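Local atomic coordinates of beta-L-arabinobiosidase (Bacteroides thetaiotaomicron, PDB entry 5MQR), a protein that hydrolyses glycosidic bonds, probably acting as a beta-L-arabinofuranose-releasing enzyme in the breakdown of plant pectin by a gut bacterium. Residues Val535-Ala539 with Val561-Glu565; Asp625-Tyr629 with Arg666-Glu670; Ile716-Trp721 with Ala760-Val764; Asp1052-Leu1056 with Asp1075-Cys1079. One frame throughout, in Å; residues are numbered along the deposited sequence.

Interaction 1: residues Val535-Ala539 with Val561-Glu565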
loop_
_atom_site.group_PDB
_atom_site.type_symbol
_atom_site.label_atom_id
_atom_site.label_comp_id
_atom_site.label_asym_id
_atom_site.label_seq_id
_atom_site.Cartn_x
_atom_site.Cartn_y
_atom_site.Cartn_z
ATOM N N VAL A 535 21.020 -2.609 17.367
ATOM C CA VAL A 535 21.483 -2.232 16.040
ATOM C C VAL A 535 21.892 -3.504 15.296
ATOM O O VAL A 535 22.811 -4.202 15.735
ATOM C CB VAL A 535 22.674 -1.267 16.133
ATOM C CG1 VAL A 535 23.133 -0.841 14.734
ATOM C CG2 VAL A 535 22.297 -0.081 17.020
ATOM N N LEU A 536 21.181 -3.788 14.198
ATOM C CA LEU A 536 21.323 -4.998 13.412
ATOM C C LEU A 536 21.779 -4.648 11.990
ATOM O O LEU A 536 21.267 -3.710 11.388
ATOM C CB LEU A 536 20.000 -5.752 13.323
ATOM C CG LEU A 536 19.403 -6.233 14.646
ATOM C CD1 LEU A 536 18.521 -5.165 15.283
ATOM C CD2 LEU A 536 18.613 -7.505 14.423
ATOM N N SER A 537 22.708 -5.430 11.454
ATOM C CA SER A 537 23.161 -5.278 10.057
ATOM C C SER A 537 23.119 -6.640 9.381
ATOM O O SER A 537 23.817 -7.554 9.813
ATOM C CB SER A 537 24.585 -4.699 10.005
ATOM O OG SER A 537 25.100 -4.703 8.685
ATOM N N THR A 538 22.318 -6.774 8.334
ATOM C CA THR A 538 22.238 -8.040 7.615
ATOM C C THR A 538 23.505 -8.318 6.826
ATOM O O THR A 538 23.974 -9.468 6.795
ATOM C CB THR A 538 20.990 -8.151 6.732
ATOM O OG1 THR A 538 20.983 -7.112 5.755
ATOM C CG2 THR A 538 19.718 -8.046 7.590
ATOM N N ALA A 539 24.082 -7.268 6.252
ATOM C CA ALA A 539 25.339 -7.370 5.478
ATOM C C ALA A 539 26.539 -7.745 6.353
ATOM O O ALA A 539 27.331 -8.587 5.967
ATOM C CB ALA A 539 25.625 -6.067 4.694
ATOM N N VAL A 561 19.643 -13.580 7.466
ATOM C CA VAL A 561 18.449 -13.113 6.748
ATOM C C VAL A 561 18.847 -12.004 5.752
ATOM O O VAL A 561 19.887 -11.384 5.893
ATOM C CB VAL A 561 17.366 -12.572 7.698
ATOM C CG1 VAL A 561 16.876 -13.641 8.653
ATOM C CG2 VAL A 561 17.873 -11.348 8.468
ATOM N N ALA A 562 18.003 -11.770 4.761
ATOM C CA ALA A 562 18.233 -10.708 3.790
ATOM C C ALA A 562 17.810 -9.374 4.398
ATOM O O ALA A 562 18.510 -8.372 4.262
ATOM C CB ALA A 562 17.460 -10.963 2.490
ATOM N N THR A 563 16.636 -9.367 5.013
ATOM C CA THR A 563 16.081 -8.188 5.656
ATOM C C THR A 563 15.290 -8.617 6.859
ATOM O O THR A 563 14.892 -9.780 6.964
ATOM C CB THR A 563 15.099 -7.434 4.755
ATOM O OG1 THR A 563 14.065 -8.322 4.328
ATOM C CG2 THR A 563 15.801 -6.859 3.545
ATOM N N ILE A 564 15.081 -7.652 7.750
ATOM C CA ILE A 564 14.305 -7.832 8.954
ATOM C C ILE A 564 13.029 -7.032 8.808
ATOM O O ILE A 564 13.078 -5.834 8.506
ATOM C CB ILE A 564 15.085 -7.305 10.160
ATOM C CG1 ILE A 564 16.388 -8.096 10.304
ATOM C CG2 ILE A 564 14.228 -7.357 11.431
ATOM C CD1 ILE A 564 17.561 -7.210 10.671
ATOM N N GLU A 565 11.899 -7.683 9.024
ATOM C CA GLU A 565 10.603 -7.016 8.889
ATOM C C GLU A 565 9.725 -7.009 10.156
ATOM O O GLU A 565 8.666 -6.372 10.144
ATOM C CB GLU A 565 9.808 -7.644 7.742
ATOM C CG GLU A 565 9.612 -9.152 7.859
ATOM C CD GLU A 565 8.306 -9.619 7.255
ATOM O OE1 GLU A 565 8.026 -9.192 6.110
ATOM O OE2 GLU A 565 7.590 -10.430 7.905
HETATM O O HOH W 1 22.738 -12.195 7.475
#

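Interaction 2: residues Asp625-Tyr629 with Arg666-Glu670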
loop_
_atom_site.group_PDB
_atom_site.type_symbol
_atom_site.label_atom_id
_atom_site.label_comp_id
_atom_site.label_asym_id
_atom_site.label_seq_id
_atom_site.Cartn_x
_atom_site.Cartn_y
_atom_site.Cartn_z
ATOM N N ASP A 625 13.913 -3.409 -6.966
ATOM C CA ASP A 625 13.020 -3.775 -8.074
ATOM C C ASP A 625 13.219 -2.992 -9.378
ATOM O O ASP A 625 12.617 -3.352 -10.386
ATOM C CB ASP A 625 11.575 -3.713 -7.635
ATOM C CG ASP A 625 11.309 -4.605 -6.463
ATOM O OD1 ASP A 625 11.790 -5.754 -6.464
ATOM O OD2 ASP A 625 10.634 -4.164 -5.538
ATOM N N PHE A 626 14.046 -1.944 -9.345
ATOM C CA PHE A 626 14.320 -1.109 -10.522
ATOM C C PHE A 626 15.787 -1.064 -10.969
ATOM O O PHE A 626 16.094 -0.486 -12.036
ATOM C CB PHE A 626 13.756 0.290 -10.297
ATOM C CG PHE A 626 12.314 0.270 -9.923
ATOM C CD1 PHE A 626 11.333 0.150 -10.904
ATOM C CD2 PHE A 626 11.929 0.271 -8.588
ATOM C CE1 PHE A 626 10.004 0.047 -10.558
ATOM C CE2 PHE A 626 10.598 0.176 -8.243
ATOM C CZ PHE A 626 9.639 0.070 -9.231
ATOM N N SER A 627 16.666 -1.727 -10.221
ATOM C CA SER A 627 18.079 -1.687 -10.503
ATOM C C SER A 627 18.428 -2.375 -11.804
ATOM O O SER A 627 19.468 -2.052 -12.369
ATOM C CB SER A 627 18.895 -2.321 -9.381
ATOM O OG SER A 627 18.473 -3.648 -9.193
ATOM N N HIS A 628 17.577 -3.288 -12.284
ATOM C CA HIS A 628 17.734 -3.862 -13.621
ATOM C C HIS A 628 17.832 -2.815 -14.760
ATOM O O HIS A 628 18.482 -3.074 -15.764
ATOM C CB HIS A 628 16.630 -4.881 -13.932
ATOM C CG HIS A 628 15.265 -4.274 -14.112
ATOM N ND1 HIS A 628 14.799 -3.837 -15.332
ATOM C CD2 HIS A 628 14.268 -4.040 -13.224
ATOM C CE1 HIS A 628 13.577 -3.362 -15.191
ATOM N NE2 HIS A 628 13.233 -3.469 -13.919
ATOM N N TYR A 629 17.217 -1.646 -14.612
ATOM C CA TYR A 629 17.310 -0.601 -15.654
ATOM C C TYR A 629 18.736 -0.137 -15.836
ATOM O O TYR A 629 19.270 -0.267 -16.937
ATOM C CB TYR A 629 16.339 0.579 -15.390
ATOM C CG TYR A 629 14.888 0.254 -15.692
ATOM C CD1 TYR A 629 14.467 -0.068 -16.995
ATOM C CD2 TYR A 629 13.924 0.269 -14.694
ATOM C CE1 TYR A 629 13.123 -0.358 -17.292
ATOM C CE2 TYR A 629 12.585 -0.022 -14.969
ATOM C CZ TYR A 629 12.184 -0.322 -16.267
ATOM O OH TYR A 629 10.863 -0.583 -16.516
ATOM N N ARG A 666 5.461 -0.094 -19.988
ATOM C CA ARG A 666 6.899 -0.310 -19.966
ATOM C C ARG A 666 7.710 0.885 -20.459
ATOM O O ARG A 666 8.714 1.233 -19.858
ATOM C CB ARG A 666 7.244 -1.578 -20.775
ATOM C CG ARG A 666 8.716 -2.003 -20.779
ATOM C CD ARG A 666 9.240 -2.179 -19.341
ATOM N NE ARG A 666 10.567 -2.830 -19.284
ATOM C CZ ARG A 666 11.029 -3.600 -18.279
ATOM N NH1 ARG A 666 10.287 -3.871 -17.200
ATOM N NH2 ARG A 666 12.251 -4.138 -18.375
ATOM N N ASN A 667 7.282 1.524 -21.540
ATOM C CA ASN A 667 8.109 2.585 -22.118
ATOM C C ASN A 667 8.247 3.816 -21.193
ATOM O O ASN A 667 9.342 4.323 -21.035
ATOM C CB ASN A 667 7.731 2.936 -23.579
ATOM C CG ASN A 667 6.283 3.403 -23.762
ATOM O OD1 ASN A 667 5.505 3.529 -22.825
ATOM N ND2 ASN A 667 5.924 3.638 -25.011
ATOM N N PHE A 668 7.161 4.252 -20.558
ATOM C CA PHE A 668 7.204 5.353 -19.592
ATOM C C PHE A 668 8.126 5.069 -18.404
ATOM O O PHE A 668 8.910 5.937 -17.973
ATOM C CB PHE A 668 5.802 5.636 -19.029
ATOM C CG PHE A 668 4.978 6.594 -19.842
ATOM C CD1 PHE A 668 4.180 6.141 -20.890
ATOM C CD2 PHE A 668 4.961 7.933 -19.529
ATOM C CE1 PHE A 668 3.398 7.026 -21.628
ATOM C CE2 PHE A 668 4.172 8.828 -20.253
ATOM C CZ PHE A 668 3.382 8.372 -21.295
ATOM N N GLU A 669 8.013 3.861 -17.880
ATOM C CA GLU A 669 8.802 3.452 -16.751
ATOM C C GLU A 669 10.279 3.408 -17.139
ATOM O O GLU A 669 11.102 3.978 -16.447
ATOM C CB GLU A 669 8.343 2.092 -16.204
ATOM C CG GLU A 669 9.025 1.719 -14.886
ATOM C CD GLU A 669 8.543 0.403 -14.317
ATOM O OE1 GLU A 669 7.435 0.398 -13.731
ATOM O OE2 GLU A 669 9.267 -0.619 -14.459
ATOM N N GLU A 670 10.594 2.761 -18.255
ATOM C CA GLU A 670 11.964 2.655 -18.735
ATOM C C GLU A 670 12.574 4.031 -18.977
ATOM O O GLU A 670 13.731 4.238 -18.657
ATOM C CB GLU A 670 12.033 1.834 -20.025
ATOM C CG GLU A 670 13.434 1.686 -20.589
ATOM C CD GLU A 670 13.475 0.809 -21.823
ATOM O OE1 GLU A 670 12.802 1.112 -22.831
ATOM O OE2 GLU A 670 14.205 -0.186 -21.792
HETATM O O HOH W 2 10.496 -2.530 -13.140
#

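Interaction 3: residues Ile716-Trp721 with Ala760-Val764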
loop_
_atom_site.group_PDB
_atom_site.type_symbol
_atom_site.label_atom_id
_atom_site.label_comp_id
_atom_site.label_asym_id
_atom_site.label_seq_id
_atom_site.Cartn_x
_atom_site.Cartn_y
_atom_site.Cartn_z
ATOM N N ILE A 716 18.295 22.756 -13.930
ATOM C CA ILE A 716 17.845 22.989 -12.565
ATOM C C ILE A 716 16.468 22.381 -12.345
ATOM O O ILE A 716 16.227 21.763 -11.305
ATOM C CB ILE A 716 17.860 24.484 -12.212
ATOM C CG1 ILE A 716 19.300 24.998 -12.260
ATOM C CG2 ILE A 716 17.255 24.721 -10.839
ATOM C CD1 ILE A 716 19.428 26.500 -12.320
ATOM N N TYR A 717 15.565 22.574 -13.300
ATOM C CA TYR A 717 14.200 22.021 -13.176
ATOM C C TYR A 717 14.220 20.486 -13.079
ATOM O O TYR A 717 13.434 19.899 -12.331
ATOM C CB TYR A 717 13.280 22.480 -14.309
ATOM C CG TYR A 717 12.437 23.735 -14.032
ATOM C CD1 TYR A 717 12.983 25.013 -14.077
ATOM C CD2 TYR A 717 11.059 23.630 -13.776
ATOM C CE1 TYR A 717 12.195 26.132 -13.854
ATOM C CE2 TYR A 717 10.277 24.736 -13.559
ATOM C CZ TYR A 717 10.842 25.992 -13.583
ATOM O OH TYR A 717 10.021 27.082 -13.329
ATOM N N GLU A 718 15.121 19.837 -13.816
ATOM C CA GLU A 718 15.256 18.394 -13.742
ATOM C C GLU A 718 15.984 17.962 -12.482
ATOM O O GLU A 718 15.536 17.041 -11.797
ATOM C CB GLU A 718 15.996 17.833 -14.944
ATOM C CG GLU A 718 15.898 16.307 -15.107
ATOM C CD GLU A 718 14.667 15.859 -15.890
ATOM O OE1 GLU A 718 13.674 16.627 -15.946
ATOM O OE2 GLU A 718 14.695 14.742 -16.466
ATOM N N SER A 719 17.104 18.607 -12.193
ATOM C CA SER A 719 17.982 18.166 -11.122
ATOM C C SER A 719 17.472 18.497 -9.731
ATOM O O SER A 719 18.007 17.987 -8.750
ATOM C CB SER A 719 19.379 18.736 -11.304
ATOM O OG SER A 719 19.901 18.363 -12.576
ATOM N N ARG A 720 16.445 19.342 -9.626
ATOM C CA ARG A 720 15.934 19.741 -8.310
ATOM C C ARG A 720 15.339 18.564 -7.534
ATOM O O ARG A 720 15.181 18.670 -6.324
ATOM C CB ARG A 720 14.933 20.893 -8.415
ATOM C CG ARG A 720 13.608 20.524 -9.076
ATOM C CD ARG A 720 12.744 21.756 -9.294
ATOM N NE ARG A 720 11.610 21.469 -10.181
ATOM C CZ ARG A 720 10.449 22.133 -10.190
ATOM N NH1 ARG A 720 10.222 23.117 -9.328
ATOM N NH2 ARG A 720 9.487 21.785 -11.052
ATOM N N TRP A 721 15.036 17.458 -8.230
ATOM C CA TRP A 721 14.457 16.252 -7.626
ATOM C C TRP A 721 15.461 15.271 -7.048
ATOM O O TRP A 721 15.068 14.316 -6.374
ATOM C CB TRP A 721 13.538 15.534 -8.636
ATOM C CG TRP A 721 12.454 16.426 -9.099
ATOM C CD1 TRP A 721 12.396 17.077 -10.297
ATOM C CD2 TRP A 721 11.298 16.841 -8.362
ATOM N NE1 TRP A 721 11.265 17.839 -10.363
ATOM C CE2 TRP A 721 10.577 17.724 -9.183
ATOM C CE3 TRP A 721 10.799 16.549 -7.084
ATOM C CZ2 TRP A 721 9.392 18.321 -8.780
ATOM C CZ3 TRP A 721 9.617 17.144 -6.681
ATOM C CH2 TRP A 721 8.918 18.025 -7.537
ATOM N N ALA A 760 12.268 27.814 -8.435
ATOM C CA ALA A 760 11.653 26.483 -8.646
ATOM C C ALA A 760 12.354 25.388 -7.817
ATOM O O ALA A 760 11.702 24.470 -7.311
ATOM C CB ALA A 760 11.678 26.106 -10.116
ATOM N N ARG A 761 13.681 25.494 -7.688
ATOM C CA ARG A 761 14.427 24.566 -6.868
ATOM C C ARG A 761 14.007 24.697 -5.429
ATOM O O ARG A 761 13.732 23.692 -4.791
ATOM C CB ARG A 761 15.934 24.763 -6.962
ATOM C CG ARG A 761 16.687 23.560 -6.424
ATOM C CD ARG A 761 18.036 23.919 -5.876
ATOM N NE ARG A 761 18.619 22.762 -5.213
ATOM C CZ ARG A 761 19.838 22.719 -4.692
ATOM N NH1 ARG A 761 20.637 23.764 -4.746
ATOM N NH2 ARG A 761 20.257 21.602 -4.114
ATOM N N TYR A 762 13.975 25.929 -4.929
ATOM C CA TYR A 762 13.516 26.206 -3.573
ATOM C C TYR A 762 12.111 25.659 -3.277
ATOM O O TYR A 762 11.886 25.098 -2.213
ATOM C CB TYR A 762 13.612 27.711 -3.236
ATOM C CG TYR A 762 12.941 28.057 -1.937
ATOM C CD1 TYR A 762 13.519 27.693 -0.723
ATOM C CD2 TYR A 762 11.690 28.707 -1.915
ATOM C CE1 TYR A 762 12.875 27.969 0.494
ATOM C CE2 TYR A 762 11.051 28.999 -0.720
ATOM C CZ TYR A 762 11.653 28.626 0.482
ATOM O OH TYR A 762 11.044 28.917 1.659
HETATM N N MSE A 763 11.196 25.786 -4.216
HETATM C CA MSE A 763 9.842 25.240 -4.068
HETATM C C MSE A 763 9.776 23.728 -3.941
HETATM O O MSE A 763 8.784 23.198 -3.455
HETATM C CB MSE A 763 8.956 25.667 -5.238
HETATM C CG MSE A 763 8.519 27.131 -5.109
HETATM SE SE MSE A 763 7.691 27.756 -6.819
HETATM C CE MSE A 763 5.879 27.884 -6.119
ATOM N N VAL A 764 10.787 23.021 -4.427
ATOM C CA VAL A 764 10.934 21.600 -4.162
ATOM C C VAL A 764 11.665 21.357 -2.844
ATOM O O VAL A 764 11.142 20.650 -1.988
ATOM C CB VAL A 764 11.636 20.859 -5.309
ATOM C CG1 VAL A 764 12.018 19.434 -4.923
ATOM C CG2 VAL A 764 10.728 20.843 -6.522
HETATM O O HOH W 3 16.758 20.485 -5.034
#

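Interaction 4: residues Asp1052-Leu1056 with Asp1075-Cys1079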
loop_
_atom_site.group_PDB
_atom_site.type_symbol
_atom_site.label_atom_id
_atom_site.label_comp_id
_atom_site.label_asym_id
_atom_site.label_seq_id
_atom_site.Cartn_x
_atom_site.Cartn_y
_atom_site.Cartn_z
ATOM N N ASP A 1052 -4.248 1.182 -14.342
ATOM C CA ASP A 1052 -4.858 0.643 -13.129
ATOM C C ASP A 1052 -4.098 1.031 -11.874
ATOM O O ASP A 1052 -4.679 1.055 -10.795
ATOM C CB ASP A 1052 -4.940 -0.878 -13.177
ATOM C CG ASP A 1052 -5.953 -1.377 -14.168
ATOM O OD1 ASP A 1052 -6.785 -0.588 -14.687
ATOM O OD2 ASP A 1052 -5.919 -2.593 -14.411
ATOM N N TRP A 1053 -2.813 1.341 -12.011
ATOM C CA TRP A 1053 -2.018 1.742 -10.862
ATOM C C TRP A 1053 -0.812 2.494 -11.305
ATOM O O TRP A 1053 -0.374 2.335 -12.437
ATOM C CB TRP A 1053 -1.564 0.506 -10.063
ATOM C CG TRP A 1053 -1.021 -0.609 -10.904
ATOM C CD1 TRP A 1053 -1.726 -1.681 -11.428
ATOM C CD2 TRP A 1053 0.323 -0.765 -11.346
ATOM N NE1 TRP A 1053 -0.882 -2.485 -12.168
ATOM C CE2 TRP A 1053 0.379 -1.949 -12.128
ATOM C CE3 TRP A 1053 1.494 -0.012 -11.174
ATOM C CZ2 TRP A 1053 1.570 -2.403 -12.718
ATOM C CZ3 TRP A 1053 2.684 -0.470 -11.756
ATOM C CH2 TRP A 1053 2.709 -1.653 -12.526
ATOM N N PHE A 1054 -0.270 3.303 -10.404
ATOM C CA PHE A 1054 1.079 3.853 -10.583
ATOM C C PHE A 1054 1.541 4.408 -9.265
ATOM O O PHE A 1054 0.738 4.576 -8.341
ATOM C CB PHE A 1054 1.154 4.947 -11.671
ATOM C CG PHE A 1054 0.243 6.122 -11.437
ATOM C CD1 PHE A 1054 0.613 7.148 -10.592
ATOM C CD2 PHE A 1054 -0.979 6.209 -12.087
ATOM C CE1 PHE A 1054 -0.229 8.239 -10.376
ATOM C CE2 PHE A 1054 -1.832 7.289 -11.876
ATOM C CZ PHE A 1054 -1.451 8.312 -11.020
ATOM N N CYS A 1055 2.818 4.742 -9.183
ATOM C CA CYS A 1055 3.330 5.302 -7.947
ATOM C C CYS A 1055 4.595 6.094 -8.165
ATOM O O CYS A 1055 5.490 5.654 -8.865
ATOM C CB CYS A 1055 3.592 4.167 -6.946
ATOM S SG CYS A 1055 4.410 4.697 -5.434
ATOM N N LEU A 1056 4.646 7.271 -7.570
ATOM C CA LEU A 1056 5.884 8.025 -7.440
ATOM C C LEU A 1056 6.224 8.066 -5.972
ATOM O O LEU A 1056 5.446 8.507 -5.161
ATOM C CB LEU A 1056 5.748 9.438 -7.975
ATOM C CG LEU A 1056 7.019 10.292 -7.899
ATOM C CD1 LEU A 1056 8.059 9.841 -8.923
ATOM C CD2 LEU A 1056 6.661 11.756 -8.107
ATOM N N ASP A 1075 -5.144 -3.608 -5.310
ATOM C CA ASP A 1075 -4.311 -4.810 -5.194
ATOM C C ASP A 1075 -2.842 -4.622 -5.587
ATOM O O ASP A 1075 -2.048 -5.527 -5.411
ATOM C CB ASP A 1075 -4.921 -6.012 -5.939
ATOM C CG ASP A 1075 -5.030 -5.789 -7.433
ATOM O OD1 ASP A 1075 -5.259 -4.626 -7.876
ATOM O OD2 ASP A 1075 -4.905 -6.793 -8.162
ATOM N N ARG A 1076 -2.469 -3.451 -6.077
ATOM C CA ARG A 1076 -1.054 -3.211 -6.352
ATOM C C ARG A 1076 -0.286 -2.877 -5.084
ATOM O O ARG A 1076 0.816 -3.375 -4.908
ATOM C CB ARG A 1076 -0.862 -2.083 -7.404
ATOM C CG ARG A 1076 0.586 -1.831 -7.806
ATOM C CD ARG A 1076 1.158 -2.993 -8.577
ATOM N NE ARG A 1076 2.528 -2.777 -9.042
ATOM C CZ ARG A 1076 3.224 -3.692 -9.721
ATOM N NH1 ARG A 1076 2.663 -4.866 -10.046
ATOM N NH2 ARG A 1076 4.463 -3.434 -10.111
ATOM N N TYR A 1077 -0.846 -2.003 -4.246
ATOM C CA TYR A 1077 -0.185 -1.533 -2.993
ATOM C C TYR A 1077 -0.859 -1.992 -1.697
ATOM O O TYR A 1077 -0.257 -1.853 -0.643
ATOM C CB TYR A 1077 -0.012 -0.002 -2.992
ATOM C CG TYR A 1077 0.599 0.432 -4.295
ATOM C CD1 TYR A 1077 1.938 0.164 -4.573
ATOM C CD2 TYR A 1077 -0.167 1.013 -5.290
ATOM C CE1 TYR A 1077 2.505 0.521 -5.789
ATOM C CE2 TYR A 1077 0.395 1.378 -6.507
ATOM C CZ TYR A 1077 1.729 1.128 -6.755
ATOM O OH TYR A 1077 2.276 1.435 -7.979
ATOM N N HIS A 1078 -2.085 -2.522 -1.778
ATOM C CA HIS A 1078 -2.824 -3.022 -0.595
ATOM C C HIS A 1078 -2.848 -1.971 0.525
ATOM O O HIS A 1078 -2.502 -2.263 1.669
ATOM C CB HIS A 1078 -2.231 -4.354 -0.106
ATOM C CG HIS A 1078 -2.393 -5.477 -1.080
ATOM N ND1 HIS A 1078 -1.342 -5.995 -1.806
ATOM C CD2 HIS A 1078 -3.488 -6.169 -1.467
ATOM C CE1 HIS A 1078 -1.779 -6.958 -2.598
ATOM N NE2 HIS A 1078 -3.080 -7.087 -2.407
ATOM N N CYS A 1079 -3.193 -0.732 0.171
ATOM C CA CYS A 1079 -3.398 0.320 1.155
ATOM C C CYS A 1079 -4.700 1.058 0.870
ATOM O O CYS A 1079 -4.864 2.190 1.302
ATOM C CB CYS A 1079 -2.203 1.281 1.156
ATOM S SG CYS A 1079 -2.107 2.244 -0.380
#

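Interaction 1: residues Val535-Ala539 with Val561-Glu565
The flat groups that Thr538 meets are peptide units, those that begin at the carbonyls of Val561 and Ala562; no ring takes part, and the threonine reaches both units at their oxygen ends. Its CB lies 3.5 Å from Val561 O, while its hydroxyl OG1 comes to 3.2 Å from Ala562 O. Thr538 OG1 sits between the backbone N and the carbonyl carbon (chi1 60°), which turns the hydroxyl to Ala562 and sends the methyl CG2 into the apolar side of the contact. There CG2 touches Val561 CG2 at 3.9 Å and also rests against CD1 of Ile564. The same Ile564 CD1 is wedged against CB of Leu536, again at 3.9 Å, with the two side chains nearly perpendicular. A water adds a link on the polar side, giving one proton to Thr538 O at 3.1 Å and a weaker bond to Val561 O. Cys499 of strand 498-504 lies against Leu536, Val561 and Ile564 together. Within the CBM-like domain, the contact brings the end of strand 530-537, from one sheet, up to the start of strand 564-570, from another. Because Thr538 OG1 also hydrogen-bonds with Lys469 O and has a single proton, the bond to Ala562 O cannot be taken as settled; what is certain across the contact is methyl packing, with a water bridging the backbones.

Interaction 2: residues Asp625-Tyr629 with Arg666-Glu670
Tyr629 reaches from its own helix to the first turn of helix 666-680, where one flank of its ring meets Glu670 and the other flank and the hydroxyl meet Glu669. Beyond CB, its CG stands anti to the carbonyl carbon (chi1 -75°), which aims the ring across the gap. CD1 grazes Glu670, and CE1 closes to 3.5 Å from Glu670 CA, with CB of that residue a little farther off. On the other flank CE2 has Glu669 OE2 at its edge, near the ring plane. The hydroxyl at the tip donates to Glu669 OE2 over a short 2.6 Å, meeting the carboxylate on its anti side, 24° out of its plane. The same OH lies over one face of the Arg666 guanidinium, 3.4 Å from NH1, at an angle too poor for a hydrogen bond. One face of the tyrosine ring carries His628 CE1 above its centre, and this carbon also comes within 3.5 Å of Arg666 NH2. Water 2 joins His628 NE2 to Glu669 OE2, to which it donates at 2.6 Å, so that this one oxygen accepts two protons. The carboxylate of Glu670 turns instead to Tyr987, and the Tyr673 ring meets that of Tyr629 with the planes nearly parallel. The contact joins helices 627-636 and 666-680 in a six-hairpin glycosidase, a family whose catalytic domain is probably an (alpha/alpha)6 barrel.

Interaction 3: residues Ile716-Trp721 with Ala760-Val764
Arg720 extends across to helix 754-765, where its NH1 donates to Ala760 O over 2.8 Å at an N-H...O angle of 154°. The oxygen lies in the guanidinium plane, but the donor stands well above the carbonyl plane and so misses the lone pairs. Beside this bond, Ala760 CB packs over one face of the Tyr717 ring, 3.6 Å from CZ. Val764 supplies the other grip: its CG2 sits over the six-membered ring of Trp721, 3.5 Å from CH2, and presses equally close to Arg720 CD, while its CG1 leans on Arg720 O. The backbones run close here, with Arg720 CA 5.3 Å from Arg761 CA. The pairing belongs to the buried helix packing of the MGH1-like hydrolase domain, whose relatives adopt an (alpha/alpha) barrel; residues 716-721, on helix 712-719 and just past it, pack on the later part of helix 754-765. Several partners fix the arginine itself. Its NE gives a second bond, 3.2 Å, to a lone pair of Tyr717 O, and the guanidinium is sandwiched between Tyr717 CD2 and Trp721 CZ2 on opposite faces. Farther out, Asp1023 binds both Arg720 NH2 and Trp721 NE1, and Asp756 is hydrogen-bonded to the Tyr717 hydroxyl. Water 3 accepts from Arg761 NE and lies 2.7 Å from Arg720 O, to which it may donate; the Arg761 guanidinium is also paired with Asp729 and Asp765.

Interaction 4: residues Asp1052-Leu1056 with Asp1075-Cys1079
Trp1053 and Arg1076 form the close part of this contact: the guanidinium lies flat on the indole, its plane only 11° from that of the ring, in a cation-pi stack. Arg1076 CZ stands 3.7 Å from the centroid of the six-membered ring, and CD covers the five-membered ring at 3.8 Å from its centroid. A bend at chi2 (68°) lays the arginine along the indole, so that CG, CD and NE all follow its surface. Tyr1077 is also close, with its OH 3.2 Å from Cys1055 CB and 3.6 Å from Trp1053 CE3. Elsewhere the fit is slacker. Cys1055 SG remains 5.1 Å from the centroid of the Tyr1077 ring, in an oblique sulfur-aromatic contact, and Arg1076 belongs to the exposed surface although its guanidinium is stacked. No hydrogen bond joins the two segments directly; instead Glu662 takes both polar tips, as a salt bridge with Arg1076 NH2 and a hydrogen bond with Tyr1077 OH. Glu662 comes from strand 660-662, which borders strand 1053-1061 in an antiparallel five-stranded sheet. Residues 1075-1079, in the loop between strands 1064-1071 and 1082-1087, thus fold back over the start of strand 1053-1061.

Overall arrangement
The four contacts follow one another along the chain, each closing before the next begins. Interaction 1 lies in the CBM-like beta domain, with its centre about 26 Å from those of interactions 2 and 4. Interactions 2 and 4 are neighbours, their centres about 16 Å apart and nearest atoms about 5 Å apart; Glu662 on strand 660-662 touches residues of both, tying helix 666-680 to the C-terminal sheet. Interaction 3, buried in the helical hydrolase domain, is about 23 Å from interaction 2 between centres, yet Trp676 of helix 666-680 packs on its Trp721. His1062, just after strand 1053-1061, bonds to Met763 and Val764, so the C-terminal sheet region is bonded directly to helix 754-765.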